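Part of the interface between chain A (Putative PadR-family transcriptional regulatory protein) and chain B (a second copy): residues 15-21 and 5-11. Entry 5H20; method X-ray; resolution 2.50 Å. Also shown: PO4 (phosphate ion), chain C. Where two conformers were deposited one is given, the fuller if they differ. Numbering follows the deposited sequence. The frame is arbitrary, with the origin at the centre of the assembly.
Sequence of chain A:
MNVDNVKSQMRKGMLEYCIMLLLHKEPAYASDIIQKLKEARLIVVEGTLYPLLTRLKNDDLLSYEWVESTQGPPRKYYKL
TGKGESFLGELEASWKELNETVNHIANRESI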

# COMPACT_ATOMS: atom_id res chain seq x y z
N LEU A 15 1.97 -1.71 6.58
CA LEU A 15 1.73 -2.02 8.00
C LEU A 15 0.24 -1.90 8.37
O LEU A 15 -0.29 -2.78 9.05
CB LEU A 15 2.63 -1.16 8.90
CG LEU A 15 4.14 -1.49 8.95
CD1 LEU A 15 4.99 -0.26 9.23
CD2 LEU A 15 4.43 -2.57 9.98
N GLU A 16 -0.43 -0.85 7.89
CA GLU A 16 -1.88 -0.66 8.11
C GLU A 16 -2.72 -1.80 7.54
O GLU A 16 -3.71 -2.21 8.17
CB GLU A 16 -2.37 0.67 7.55
CG GLU A 16 -2.09 1.86 8.47
CD GLU A 16 -2.15 3.18 7.74
OE1 GLU A 16 -2.04 3.20 6.48
OE2 GLU A 16 -2.27 4.22 8.42
N TYR A 17 -2.34 -2.28 6.36
CA TYR A 17 -2.97 -3.41 5.70
C TYR A 17 -2.74 -4.69 6.48
O TYR A 17 -3.64 -5.52 6.59
CB TYR A 17 -2.45 -3.53 4.26
CG TYR A 17 -2.90 -4.76 3.51
CD1 TYR A 17 -4.08 -4.75 2.75
CD2 TYR A 17 -2.13 -5.93 3.52
CE1 TYR A 17 -4.49 -5.88 2.05
CE2 TYR A 17 -2.53 -7.06 2.82
CZ TYR A 17 -3.71 -7.03 2.08
OH TYR A 17 -4.10 -8.14 1.39
N CYS A 18 -1.52 -4.84 7.00
CA CYS A 18 -1.12 -5.98 7.81
C CYS A 18 -1.90 -6.07 9.13
O CYS A 18 -2.32 -7.16 9.54
CB CYS A 18 0.38 -5.92 8.06
SG CYS A 18 1.04 -7.36 8.91
N ILE A 19 -2.10 -4.92 9.78
CA ILE A 19 -2.92 -4.81 11.00
C ILE A 19 -4.37 -5.24 10.72
O ILE A 19 -4.94 -6.06 11.47
CB ILE A 19 -2.89 -3.37 11.59
CG1 ILE A 19 -1.50 -2.99 12.08
CG2 ILE A 19 -3.88 -3.23 12.75
CD1 ILE A 19 -1.29 -1.49 12.23
N MET A 20 -4.96 -4.69 9.64
CA MET A 20 -6.34 -5.02 9.25
C MET A 20 -6.46 -6.50 8.89
O MET A 20 -7.45 -7.14 9.28
CB MET A 20 -6.81 -4.14 8.09
CG MET A 20 -7.03 -2.70 8.48
SD MET A 20 -7.82 -1.76 7.17
CE MET A 20 -6.39 -1.33 6.16
N LEU A 21 -5.46 -7.02 8.19
CA LEU A 21 -5.34 -8.46 7.92
C LEU A 21 -5.35 -9.31 9.19
O LEU A 21 -6.16 -10.23 9.30
CB LEU A 21 -4.08 -8.79 7.10
CG LEU A 21 -4.24 -9.36 5.69
CD1 LEU A 21 -2.88 -9.83 5.19
CD2 LEU A 21 -5.23 -10.52 5.63
N ASN B 5 -8.91 9.95 5.14
CA ASN B 5 -7.48 10.22 4.95
C ASN B 5 -6.67 8.93 4.75
O ASN B 5 -5.90 8.84 3.80
CB ASN B 5 -6.91 11.06 6.10
CG ASN B 5 -5.71 11.90 5.67
OD1 ASN B 5 -4.67 11.38 5.24
ND2 ASN B 5 -5.83 13.22 5.82
N VAL B 6 -6.86 7.96 5.65
CA VAL B 6 -6.22 6.63 5.56
C VAL B 6 -6.58 5.90 4.25
O VAL B 6 -5.70 5.37 3.57
CB VAL B 6 -6.54 5.73 6.78
CG1 VAL B 6 -5.79 4.40 6.70
CG2 VAL B 6 -6.18 6.43 8.09
N LYS B 7 -7.86 5.88 3.91
CA LYS B 7 -8.32 5.26 2.66
C LYS B 7 -7.67 5.91 1.42
O LYS B 7 -7.22 5.21 0.51
CB LYS B 7 -9.84 5.34 2.56
CG LYS B 7 -10.59 4.34 3.42
CD LYS B 7 -12.09 4.58 3.31
CE LYS B 7 -12.87 3.31 3.55
NZ LYS B 7 -14.20 3.37 2.86
N SER B 8 -7.61 7.24 1.42
CA SER B 8 -6.99 8.00 0.33
C SER B 8 -5.51 7.69 0.11
O SER B 8 -5.09 7.45 -1.03
CB SER B 8 -7.18 9.50 0.55
OG SER B 8 -6.68 10.24 -0.55
N GLN B 9 -4.72 7.68 1.20
CA GLN B 9 -3.27 7.44 1.10
C GLN B 9 -2.97 6.01 0.68
O GLN B 9 -2.05 5.77 -0.13
CB GLN B 9 -2.51 7.88 2.38
CG GLN B 9 -2.94 7.25 3.70
CD GLN B 9 -2.01 6.14 4.16
OE1 GLN B 9 -2.27 5.48 5.15
NE2 GLN B 9 -0.91 5.93 3.43
N MET B 10 -3.75 5.07 1.22
CA MET B 10 -3.61 3.63 0.90
C MET B 10 -3.96 3.31 -0.56
O MET B 10 -3.33 2.45 -1.17
CB MET B 10 -4.44 2.76 1.86
CG MET B 10 -3.85 2.63 3.26
SD MET B 10 -4.57 1.34 4.32
CE MET B 10 -3.90 -0.14 3.59
N ARG B 11 -4.95 4.01 -1.11
CA ARG B 11 -5.34 3.87 -2.52
C ARG B 11 -4.33 4.50 -3.47
O ARG B 11 -4.07 3.94 -4.54
CB ARG B 11 -6.75 4.44 -2.76
CG ARG B 11 -7.87 3.57 -2.22
CD ARG B 11 -9.20 4.31 -2.19
NE ARG B 11 -10.26 3.43 -1.71
CZ ARG B 11 -11.44 3.83 -1.23
NH1 ARG B 11 -11.75 5.12 -1.13
NH2 ARG B 11 -12.32 2.93 -0.83
P PO4 C . -15.24 5.68 0.57
O1 PO4 C . -13.98 6.28 -0.00
O2 PO4 C . -15.25 4.18 0.35
O3 PO4 C . -16.45 6.29 -0.11
O4 PO4 C . -15.29 5.97 2.05

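How do two helices whose axes come no closer than 11.7 Å manage to touch at all? They do so through side chains, since even the nearest CA atoms, those of Tyr A17 and Met B10, are 8.5 Å apart. The helices cross steeply, with 116° between their N-to-C directions, and these two stretches bury 210 Å² between them, both sides summed.

What makes up the apolar part? Met B10 is its centre, with its CA-to-CB bond pointing toward chain A and the largest covered area of any residue here. Its CE lies 3.7 Å from CB of Tyr A17, and its SD lies 3.7 Å from CE of Met A20. Tyr A17 therefore meets it at the base of the side chain, while the phenol end leads away. Glu A16 and Met A20, one helical turn apart, both direct their CA-to-CB bonds toward chain B, and Met B10 contacts both.

Where do polar groups meet? OE1 of Glu A16 approaches OE1 of Gln B9 to 2.6 Å; the coordinates leave the proton open. Gln B9 leaves its backbone sideways, but its end comes nearer to chain A. The carboxyl group of Glu A16 also lies against aliphatic carbon: OE1 of Glu A16 is 3.7 Å from CG of Met B10, and OE2 is 3.9 Å from CG1 of Val B6.

What do Lys B7 and Arg B11, which do not touch the 15-21 stretch, do? One turn apart, they bind a phosphate ion, probably from the crystallisation liquor. NZ of Lys B7 donates hydrogen bonds to phosphate O2 at 2.8 Å and O4 at 2.9 Å. NH1 of Arg B11 donates to O1 at 2.8 Å, and its NH2 makes a weak bond to O2 at 3.4 Å.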